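Local atomic coordinates of CRISPR-associated endonuclease Cas9 (Campylobacter jejuni subsp. jejuni serotype O:2, PDB entry 5X2H), a protein that uses guide RNA to recognise complementary DNA and cleaves its two strands with separate RuvC-like and HNH nuclease domains in CRISPR adaptive immunity. Residues D451-P456 and A495-N500; E464-L469 and L499-D504. All coordinates share one frame; numbering follows the deposited sequence.

Contact 1: residues D451-P456 and A495-N500. With nucleotides of chain B; nucleotides of chain C.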
loop_
_atom_site.group_PDB
_atom_site.type_symbol
_atom_site.label_atom_id
_atom_site.label_comp_id
_atom_site.label_asym_id
_atom_site.label_seq_id
_atom_site.Cartn_x
_atom_site.Cartn_y
_atom_site.Cartn_z
ATOM N N ASP A 451 -9.503 -8.343 -9.688
ATOM C CA ASP A 451 -9.835 -8.193 -8.276
ATOM C C ASP A 451 -9.056 -9.145 -7.379
ATOM O O ASP A 451 -9.042 -8.945 -6.160
ATOM C CB ASP A 451 -11.338 -8.397 -8.069
ATOM C CG ASP A 451 -12.176 -7.477 -8.936
ATOM O OD1 ASP A 451 -11.639 -6.457 -9.419
ATOM O OD2 ASP A 451 -13.374 -7.773 -9.132
ATOM N N GLU A 452 -8.403 -10.164 -7.944
ATOM C CA GLU A 452 -7.615 -11.090 -7.140
ATOM C C GLU A 452 -6.302 -10.483 -6.659
ATOM O O GLU A 452 -5.723 -10.984 -5.688
ATOM C CB GLU A 452 -7.314 -12.360 -7.935
ATOM C CG GLU A 452 -8.527 -13.047 -8.534
ATOM C CD GLU A 452 -8.156 -14.336 -9.240
ATOM O OE1 GLU A 452 -7.004 -14.791 -9.073
ATOM O OE2 GLU A 452 -9.010 -14.894 -9.959
ATOM N N VAL A 453 -5.816 -9.430 -7.310
ATOM C CA VAL A 453 -4.474 -8.913 -7.071
ATOM C C VAL A 453 -4.574 -7.469 -6.603
ATOM O O VAL A 453 -5.007 -6.590 -7.361
ATOM C CB VAL A 453 -3.595 -9.014 -8.326
ATOM C CG1 VAL A 453 -2.166 -8.608 -8.002
ATOM C CG2 VAL A 453 -3.645 -10.423 -8.888
ATOM N N THR A 454 -4.161 -7.225 -5.358
ATOM C CA THR A 454 -4.019 -5.878 -4.829
ATOM C C THR A 454 -2.573 -5.424 -4.731
ATOM O O THR A 454 -2.328 -4.219 -4.626
ATOM C CB THR A 454 -4.646 -5.776 -3.430
ATOM O OG1 THR A 454 -3.819 -6.470 -2.486
ATOM C CG2 THR A 454 -6.036 -6.381 -3.422
ATOM N N ASN A 455 -1.622 -6.348 -4.762
ATOM C CA ASN A 455 -0.221 -6.017 -4.533
ATOM C C ASN A 455 0.344 -5.251 -5.722
ATOM O O ASN A 455 0.407 -5.803 -6.828
ATOM C CB ASN A 455 0.577 -7.294 -4.285
ATOM C CG ASN A 455 1.911 -7.032 -3.622
ATOM O OD1 ASN A 455 2.520 -5.983 -3.818
ATOM N ND2 ASN A 455 2.374 -7.991 -2.829
ATOM N N PRO A 456 0.758 -3.994 -5.551
ATOM C CA PRO A 456 1.344 -3.257 -6.681
ATOM C C PRO A 456 2.600 -3.904 -7.228
ATOM O O PRO A 456 2.929 -3.689 -8.401
ATOM C CB PRO A 456 1.639 -1.872 -6.087
ATOM C CG PRO A 456 0.753 -1.774 -4.878
ATOM C CD PRO A 456 0.681 -3.168 -4.334
ATOM N N ALA A 495 3.276 -17.255 -11.446
ATOM C CA ALA A 495 3.425 -17.917 -12.737
ATOM C C ALA A 495 2.110 -18.536 -13.185
ATOM O O ALA A 495 1.709 -18.389 -14.346
ATOM C CB ALA A 495 4.518 -18.983 -12.666
ATOM N N ARG A 496 1.424 -19.233 -12.275
ATOM C CA ARG A 496 0.119 -19.797 -12.598
ATOM C C ARG A 496 -0.884 -18.705 -12.946
ATOM O O ARG A 496 -1.779 -18.923 -13.772
ATOM C CB ARG A 496 -0.378 -20.645 -11.426
ATOM C CG ARG A 496 -1.723 -21.311 -11.648
ATOM C CD ARG A 496 -1.742 -22.136 -12.925
ATOM N NE ARG A 496 -0.701 -23.159 -12.945
ATOM C CZ ARG A 496 -0.614 -24.113 -13.868
ATOM N NH1 ARG A 496 0.366 -25.006 -13.813
ATOM N NH2 ARG A 496 -1.511 -24.178 -14.842
ATOM N N LEU A 497 -0.738 -17.523 -12.345
ATOM C CA LEU A 497 -1.626 -16.409 -12.660
ATOM C C LEU A 497 -1.351 -15.869 -14.057
ATOM O O LEU A 497 -2.280 -15.669 -14.850
ATOM C CB LEU A 497 -1.465 -15.303 -11.618
ATOM C CG LEU A 497 -2.383 -14.090 -11.769
ATOM C CD1 LEU A 497 -3.844 -14.503 -11.642
ATOM C CD2 LEU A 497 -2.032 -13.047 -10.734
ATOM N N VAL A 498 -0.080 -15.617 -14.373
ATOM C CA VAL A 498 0.276 -15.118 -15.698
ATOM C C VAL A 498 -0.115 -16.127 -16.770
ATOM O O VAL A 498 -0.559 -15.756 -17.863
ATOM C CB VAL A 498 1.779 -14.781 -15.752
ATOM C CG1 VAL A 498 2.211 -14.485 -17.175
ATOM C CG2 VAL A 498 2.087 -13.595 -14.848
ATOM N N LEU A 499 0.026 -17.418 -16.466
ATOM C CA LEU A 499 -0.310 -18.456 -17.435
ATOM C C LEU A 499 -1.809 -18.485 -17.716
ATOM O O LEU A 499 -2.229 -18.499 -18.879
ATOM C CB LEU A 499 0.180 -19.813 -16.929
ATOM C CG LEU A 499 -0.113 -21.050 -17.781
ATOM C CD1 LEU A 499 1.112 -21.951 -17.845
ATOM C CD2 LEU A 499 -1.309 -21.818 -17.233
ATOM N N ASN A 500 -2.632 -18.503 -16.662
ATOM C CA ASN A 500 -4.081 -18.510 -16.855
ATOM C C ASN A 500 -4.553 -17.226 -17.524
ATOM O O ASN A 500 -5.475 -17.246 -18.346
ATOM C CB ASN A 500 -4.792 -18.700 -15.515
ATOM C CG ASN A 500 -4.574 -20.077 -14.928
ATOM O OD1 ASN A 500 -4.593 -21.081 -15.640
ATOM N ND2 ASN A 500 -4.369 -20.133 -13.617
ATOM P P G B 12 3.313 -7.458 3.489
ATOM O OP1 G B 12 4.604 -6.737 3.351
ATOM O OP2 G B 12 2.589 -7.469 4.787
ATOM O "O5'" G B 12 2.305 -6.891 2.396
ATOM C "C5'" G B 12 2.606 -6.976 1.012
ATOM C "C4'" G B 12 1.368 -6.794 0.175
ATOM O "O4'" G B 12 0.409 -7.838 0.483
ATOM C "C3'" G B 12 0.595 -5.507 0.402
ATOM O "O3'" G B 12 1.154 -4.403 -0.288
ATOM C "C2'" G B 12 -0.805 -5.873 -0.073
ATOM O "O2'" G B 12 -0.884 -5.818 -1.488
ATOM C "C1'" G B 12 -0.905 -7.336 0.360
ATOM N N9 G B 12 -1.605 -7.491 1.650
ATOM C C8 G B 12 -1.055 -7.721 2.888
ATOM N N7 G B 12 -1.950 -7.812 3.835
ATOM C C5 G B 12 -3.165 -7.633 3.185
ATOM C C6 G B 12 -4.495 -7.625 3.688
ATOM O O6 G B 12 -4.884 -7.782 4.853
ATOM N N1 G B 12 -5.426 -7.406 2.678
ATOM C C2 G B 12 -5.118 -7.219 1.354
ATOM N N2 G B 12 -6.152 -7.021 0.525
ATOM N N3 G B 12 -3.885 -7.222 0.872
ATOM C C4 G B 12 -2.966 -7.433 1.837
ATOM P P G B 1 -1.561 -27.457 -9.308
ATOM O OP1 G B 1 -0.275 -27.936 -9.875
ATOM O OP2 G B 1 -1.573 -26.309 -8.363
ATOM O "O5'" G B 1 -2.531 -27.104 -10.521
ATOM C "C5'" G B 1 -2.037 -26.468 -11.691
ATOM C "C4'" G B 1 -3.088 -26.417 -12.770
ATOM O "O4'" G B 1 -3.346 -27.758 -13.264
ATOM C "C3'" G B 1 -4.456 -25.910 -12.339
ATOM O "O3'" G B 1 -4.542 -24.498 -12.296
ATOM C "C2'" G B 1 -5.382 -26.546 -13.364
ATOM O "O2'" G B 1 -5.317 -25.841 -14.595
ATOM C "C1'" G B 1 -4.720 -27.910 -13.553
ATOM N N9 G B 1 -5.275 -28.915 -12.627
ATOM C C8 G B 1 -4.607 -29.527 -11.593
ATOM N N7 G B 1 -5.345 -30.378 -10.936
ATOM C C5 G B 1 -6.578 -30.325 -11.570
ATOM C C6 G B 1 -7.779 -31.029 -11.298
ATOM O O6 G B 1 -7.998 -31.866 -10.414
ATOM N N1 G B 1 -8.793 -30.677 -12.182
ATOM C C2 G B 1 -8.668 -29.766 -13.198
ATOM N N2 G B 1 -9.762 -29.563 -13.945
ATOM N N3 G B 1 -7.554 -29.102 -13.466
ATOM C C4 G B 1 -6.554 -29.428 -12.618
ATOM P P DC C 19 -10.208 -13.148 -4.328
ATOM O OP1 DC C 19 -10.943 -13.480 -5.570
ATOM O OP2 DC C 19 -10.605 -13.755 -3.037
ATOM O "O5'" DC C 19 -8.656 -13.449 -4.564
ATOM C "C5'" DC C 19 -7.984 -14.401 -3.761
ATOM C "C4'" DC C 19 -6.499 -14.098 -3.709
ATOM O "O4'" DC C 19 -6.260 -13.036 -2.749
ATOM C "C3'" DC C 19 -5.631 -15.254 -3.246
ATOM O "O3'" DC C 19 -5.240 -16.044 -4.358
ATOM C "C2'" DC C 19 -4.443 -14.534 -2.622
ATOM C "C1'" DC C 19 -5.132 -13.351 -1.950
ATOM N N1 DC C 19 -5.596 -13.643 -0.552
ATOM C C2 DC C 19 -4.655 -13.783 0.476
ATOM O O2 DC C 19 -3.451 -13.656 0.217
ATOM N N3 DC C 19 -5.093 -14.052 1.731
ATOM C C4 DC C 19 -6.399 -14.177 1.975
ATOM N N4 DC C 19 -6.779 -14.442 3.228
ATOM C C5 DC C 19 -7.372 -14.041 0.942
ATOM C C6 DC C 19 -6.931 -13.776 -0.293
#
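The loop 451-456 and the helical segment 495-500 come no closer than 9.7 Å between the CA atoms of Glu-452 and Leu-497, so side chains alone join them. This is a loop-on-helix contact at the RuvC-like nuclease domain, beside the guide RNA and target DNA. Leu-497 carries the helix side. Its CD2 meets CG2 of Val-453 at 3.6 Å, a buried apolar touch, while CD1 faces OE1 of Glu-452 at 4.1 Å, the extended glutamate sliding past the leucine in the opposite direction. With Val-453 CG1 anti to the backbone N (chi1 -174°), CG2 stands anti to the carbonyl carbon and is the methyl that meets the leucine. Val-458 and Leu-459 of helix 456-476 pack on Val-453 as well, and Ile-462 on Leu-497. Loop and helix each also meet nucleic acid. Glu-452 CB and CG lie beside the phosphate of DC19 of chain C. Asn-455 N-caps helix 456-476 through OD1 to Val-457 N and packs on the ribose of G12 of chain B, whose O2' is hydrogen-bonded to Thr-454 OG1 at 3.2 Å. One residue before the leucine, C5' of G1 of chain B covers one face of the Arg-496 guanidinium, 3.4 Å above its centre.

Contact 2: residues E464-L469 and L499-D504. With nucleotides of chain B.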
loop_
_atom_site.group_PDB
_atom_site.type_symbol
_atom_site.label_atom_id
_atom_site.label_comp_id
_atom_site.label_asym_id
_atom_site.label_seq_id
_atom_site.Cartn_x
_atom_site.Cartn_y
_atom_site.Cartn_z
ATOM N N GLU A 464 4.677 -5.208 -17.048
ATOM C CA GLU A 464 5.872 -5.304 -17.879
ATOM C C GLU A 464 5.883 -6.580 -18.706
ATOM O O GLU A 464 6.448 -6.598 -19.806
ATOM C CB GLU A 464 7.127 -5.220 -17.009
ATOM C CG GLU A 464 7.371 -3.846 -16.403
ATOM C CD GLU A 464 7.704 -2.792 -17.449
ATOM O OE1 GLU A 464 7.328 -1.617 -17.250
ATOM O OE2 GLU A 464 8.337 -3.138 -18.470
ATOM N N TYR A 465 5.274 -7.656 -18.202
ATOM C CA TYR A 465 5.129 -8.854 -19.020
ATOM C C TYR A 465 4.248 -8.583 -20.231
ATOM O O TYR A 465 4.580 -8.989 -21.350
ATOM C CB TYR A 465 4.560 -10.003 -18.186
ATOM C CG TYR A 465 3.978 -11.127 -19.014
ATOM C CD1 TYR A 465 4.801 -12.021 -19.691
ATOM C CD2 TYR A 465 2.602 -11.300 -19.118
ATOM C CE1 TYR A 465 4.271 -13.051 -20.452
ATOM C CE2 TYR A 465 2.061 -12.325 -19.874
ATOM C CZ TYR A 465 2.899 -13.200 -20.537
ATOM O OH TYR A 465 2.362 -14.222 -21.290
ATOM N N ARG A 466 3.126 -7.888 -20.027
ATOM C CA ARG A 466 2.231 -7.584 -21.137
ATOM C C ARG A 466 2.903 -6.674 -22.158
ATOM O O ARG A 466 2.786 -6.897 -23.368
ATOM C CB ARG A 466 0.943 -6.946 -20.616
ATOM C CG ARG A 466 0.113 -6.287 -21.703
ATOM C CD ARG A 466 -1.202 -5.753 -21.170
ATOM N NE ARG A 466 -1.992 -5.137 -22.232
ATOM C CZ ARG A 466 -1.956 -3.843 -22.532
ATOM N NH1 ARG A 466 -1.172 -3.024 -21.844
ATOM N NH2 ARG A 466 -2.705 -3.366 -23.517
ATOM N N LYS A 467 3.611 -5.647 -21.685
ATOM C CA LYS A 467 4.255 -4.707 -22.597
ATOM C C LYS A 467 5.294 -5.403 -23.465
ATOM O O LYS A 467 5.346 -5.182 -24.680
ATOM C CB LYS A 467 4.889 -3.564 -21.805
ATOM C CG LYS A 467 5.679 -2.582 -22.659
ATOM C CD LYS A 467 6.256 -1.449 -21.820
ATOM C CE LYS A 467 5.156 -0.636 -21.158
ATOM N NZ LYS A 467 5.690 0.593 -20.520
ATOM N N VAL A 468 6.120 -6.261 -22.862
ATOM C CA VAL A 468 7.146 -6.965 -23.624
ATOM C C VAL A 468 6.511 -7.960 -24.587
ATOM O O VAL A 468 6.927 -8.071 -25.747
ATOM C CB VAL A 468 8.141 -7.651 -22.670
ATOM C CG1 VAL A 468 9.104 -8.536 -23.450
ATOM C CG2 VAL A 468 8.910 -6.611 -21.876
ATOM N N LEU A 469 5.496 -8.696 -24.129
ATOM C CA LEU A 469 4.837 -9.675 -24.990
ATOM C C LEU A 469 4.167 -8.999 -26.180
ATOM O O LEU A 469 4.327 -9.434 -27.326
ATOM C CB LEU A 469 3.815 -10.482 -24.186
ATOM C CG LEU A 469 2.840 -11.346 -24.999
ATOM C CD1 LEU A 469 3.573 -12.434 -25.777
ATOM C CD2 LEU A 469 1.774 -11.953 -24.102
ATOM N N LEU A 499 0.026 -17.418 -16.466
ATOM C CA LEU A 499 -0.310 -18.456 -17.435
ATOM C C LEU A 499 -1.809 -18.485 -17.716
ATOM O O LEU A 499 -2.229 -18.499 -18.879
ATOM C CB LEU A 499 0.180 -19.813 -16.929
ATOM C CG LEU A 499 -0.113 -21.050 -17.781
ATOM C CD1 LEU A 499 1.112 -21.951 -17.845
ATOM C CD2 LEU A 499 -1.309 -21.818 -17.233
ATOM N N ASN A 500 -2.632 -18.503 -16.662
ATOM C CA ASN A 500 -4.081 -18.510 -16.855
ATOM C C ASN A 500 -4.553 -17.226 -17.524
ATOM O O ASN A 500 -5.475 -17.246 -18.346
ATOM C CB ASN A 500 -4.792 -18.700 -15.515
ATOM C CG ASN A 500 -4.574 -20.077 -14.928
ATOM O OD1 ASN A 500 -4.593 -21.081 -15.640
ATOM N ND2 ASN A 500 -4.369 -20.133 -13.617
ATOM N N TYR A 501 -3.929 -16.099 -17.178
ATOM C CA TYR A 501 -4.268 -14.822 -17.794
ATOM C C TYR A 501 -3.892 -14.799 -19.273
ATOM O O TYR A 501 -4.571 -14.149 -20.074
ATOM C CB TYR A 501 -3.586 -13.705 -16.997
ATOM C CG TYR A 501 -3.353 -12.368 -17.672
ATOM C CD1 TYR A 501 -4.367 -11.703 -18.353
ATOM C CD2 TYR A 501 -2.121 -11.734 -17.556
ATOM C CE1 TYR A 501 -4.139 -10.467 -18.943
ATOM C CE2 TYR A 501 -1.887 -10.505 -18.134
ATOM C CZ TYR A 501 -2.895 -9.873 -18.824
ATOM O OH TYR A 501 -2.643 -8.646 -19.396
ATOM N N THR A 502 -2.851 -15.536 -19.660
ATOM C CA THR A 502 -2.429 -15.528 -21.056
ATOM C C THR A 502 -3.288 -16.454 -21.911
ATOM O O THR A 502 -3.679 -16.085 -23.024
ATOM C CB THR A 502 -0.954 -15.916 -21.163
ATOM O OG1 THR A 502 -0.165 -15.022 -20.366
ATOM C CG2 THR A 502 -0.483 -15.838 -22.608
ATOM N N LYS A 503 -3.605 -17.653 -21.416
ATOM C CA LYS A 503 -4.374 -18.590 -22.224
ATOM C C LYS A 503 -5.863 -18.270 -22.247
ATOM O O LYS A 503 -6.574 -18.774 -23.121
ATOM C CB LYS A 503 -4.161 -20.027 -21.738
ATOM C CG LYS A 503 -4.720 -20.353 -20.361
ATOM C CD LYS A 503 -4.594 -21.849 -20.095
ATOM C CE LYS A 503 -4.738 -22.190 -18.619
ATOM N NZ LYS A 503 -6.115 -21.968 -18.095
ATOM N N ASP A 504 -6.350 -17.445 -21.321
ATOM C CA ASP A 504 -7.756 -17.062 -21.338
ATOM C C ASP A 504 -8.048 -15.918 -22.298
ATOM O O ASP A 504 -9.205 -15.750 -22.700
ATOM C CB ASP A 504 -8.222 -16.662 -19.936
ATOM C CG ASP A 504 -8.537 -17.855 -19.057
ATOM O OD1 ASP A 504 -8.305 -19.002 -19.493
ATOM O OD2 ASP A 504 -9.027 -17.641 -17.928
ATOM P P U B 74 -2.350 0.156 -23.429
ATOM O OP1 U B 74 -2.850 -0.738 -24.504
ATOM O OP2 U B 74 -1.090 -0.193 -22.726
ATOM O "O5'" U B 74 -2.188 1.626 -24.024
ATOM C "C5'" U B 74 -3.257 2.263 -24.710
ATOM C "C4'" U B 74 -3.017 3.746 -24.862
ATOM O "O4'" U B 74 -2.841 4.353 -23.557
ATOM C "C3'" U B 74 -1.767 4.148 -25.631
ATOM O "O3'" U B 74 -1.966 4.119 -27.035
ATOM C "C2'" U B 74 -1.471 5.547 -25.098
ATOM O "O2'" U B 74 -2.259 6.519 -25.769
ATOM C "C1'" U B 74 -1.953 5.447 -23.648
ATOM N N1 U B 74 -0.844 5.258 -22.684
ATOM C C2 U B 74 -0.172 6.390 -22.263
ATOM O O2 U B 74 -0.451 7.508 -22.657
ATOM N N3 U B 74 0.843 6.168 -21.365
ATOM C C4 U B 74 1.243 4.951 -20.852
ATOM O O4 U B 74 2.178 4.908 -20.049
ATOM C C5 U B 74 0.495 3.828 -21.335
ATOM C C6 U B 74 -0.496 4.015 -22.210
ATOM P P G B 73 -0.834 -1.211 -18.003
ATOM O OP1 G B 73 -0.721 -2.491 -18.745
ATOM O OP2 G B 73 0.381 -0.409 -17.708
ATOM O "O5'" G B 73 -1.836 -0.253 -18.788
ATOM C "C5'" G B 73 -3.074 -0.734 -19.285
ATOM C "C4'" G B 73 -3.885 0.376 -19.905
ATOM O "O4'" G B 73 -4.024 1.464 -18.956
ATOM C "C3'" G B 73 -3.288 1.039 -21.138
ATOM O "O3'" G B 73 -3.514 0.301 -22.328
ATOM C "C2'" G B 73 -3.961 2.406 -21.138
ATOM O "O2'" G B 73 -5.277 2.316 -21.658
ATOM C "C1'" G B 73 -4.056 2.699 -19.639
ATOM N N9 G B 73 -2.936 3.534 -19.165
ATOM C C8 G B 73 -1.853 3.134 -18.422
ATOM N N7 G B 73 -1.030 4.110 -18.160
ATOM C C5 G B 73 -1.602 5.221 -18.767
ATOM C C6 G B 73 -1.164 6.571 -18.827
ATOM O O6 G B 73 -0.146 7.070 -18.336
ATOM N N1 G B 73 -2.050 7.370 -19.545
ATOM C C2 G B 73 -3.209 6.927 -20.133
ATOM N N2 G B 73 -3.937 7.844 -20.787
ATOM N N3 G B 73 -3.625 5.673 -20.085
ATOM C C4 G B 73 -2.780 4.881 -19.392
ATOM P P A B 78 7.794 3.264 -21.783
ATOM O OP1 A B 78 8.577 2.216 -21.079
ATOM O OP2 A B 78 6.623 2.886 -22.617
ATOM O "O5'" A B 78 7.294 4.306 -20.690
ATOM C "C5'" A B 78 8.220 4.994 -19.860
ATOM C "C4'" A B 78 7.618 6.251 -19.288
ATOM O "O4'" A B 78 7.027 7.029 -20.367
ATOM C "C3'" A B 78 6.499 6.032 -18.269
ATOM O "O3'" A B 78 6.508 7.120 -17.348
ATOM C "C2'" A B 78 5.253 6.137 -19.134
ATOM O "O2'" A B 78 4.066 6.440 -18.435
ATOM C "C1'" A B 78 5.660 7.257 -20.083
ATOM N N9 A B 78 4.901 7.288 -21.332
ATOM C C8 A B 78 4.412 6.226 -22.048
ATOM N N7 A B 78 3.745 6.582 -23.117
ATOM C C5 A B 78 3.791 7.968 -23.095
ATOM C C6 A B 78 3.265 8.945 -23.956
ATOM N N6 A B 78 2.565 8.660 -25.056
ATOM N N1 A B 78 3.492 10.244 -23.650
ATOM C C2 A B 78 4.199 10.530 -22.548
ATOM N N3 A B 78 4.742 9.701 -21.659
ATOM C C4 A B 78 4.496 8.421 -21.995
#
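Tyr-465 and Thr-502 make the polar link between helices 456-476 and 493-505 of the RuvC-like domain, whose RNase H fold has a mixed sheet at its core. The Tyr-465 ring reaches across the gap with its CG anti to the backbone N (chi1 162°), and its OH donates to Thr-502 OG1 at 2.8 Å. The threonine oxygen lies at the ring edge, near the ring plane, and the methyl CG2 of Thr-502 sits 3.5 Å from the same OH. Thr-502 OG1 is also hydrogen-bonded to Val-498 O, one turn back in its own helix, so a backbone carbonyl positions the group that receives the tyrosine.

Arg-466 follows, extended from CG to NE. Its CD passes 3.7 Å from Tyr-501 OH, which is hydrogen-bonded to Pro-442 O, while Arg-466 NE bonds to Leu-441 O. Held at NE, the guanidinium turns its other two nitrogens to the guide RNA in a two-pronged grip on one phosphate: NH2 to OP1 of U74 of chain B at 2.8 Å, and NH1 to OP2 of the same nucleotide at 3.0 Å, nearly straight at 174°. NH1 also makes a weak, bent bond to OP1 of G73 of chain B. Next, Lys-467 sends NZ to the phosphate of A78 of chain B, with weak bonds to both OP1 and OP2.

Leu-469, a turn beyond Tyr-465, packs on Leu-11 and Phe-13 of strand 10-15 and Ile-482 of strand 481-485. Tyr-465 meets Phe-13 edge-to-face and touches Ile-484, while Thr-502 rests on Ile-482 and Val-530. Both helices thus pack on the RuvC sheet, helix 456-476 against strands 10-15 and 481-485, and helix 493-505 against strands 481-485 and 530-532.

Overall arrangement
Both contacts use helix 493-505, and their segments overlap at Leu-499 and Asn-500; their centres lie about 10 Å apart, and Val-498 CG1 of contact 1 packs on Tyr-465 CE2 of contact 2 at 3.5 Å. The other partners follow one another along the chain: contact 1 takes the loop leading into helix 456-476, contact 2 a later segment of that helix. The residues that touch in contact 2 are all buried over the RuvC sheet, the side chain of Tyr-465 about 10 Å from that of Asp-14, a predicted metal ligand, and a hydrogen bond joins them. Contact 1 is also buried at Val-453 and Leu-497 but covers less surface, is mainly apolar, and keeps a partly exposed glutamate beside the target DNA.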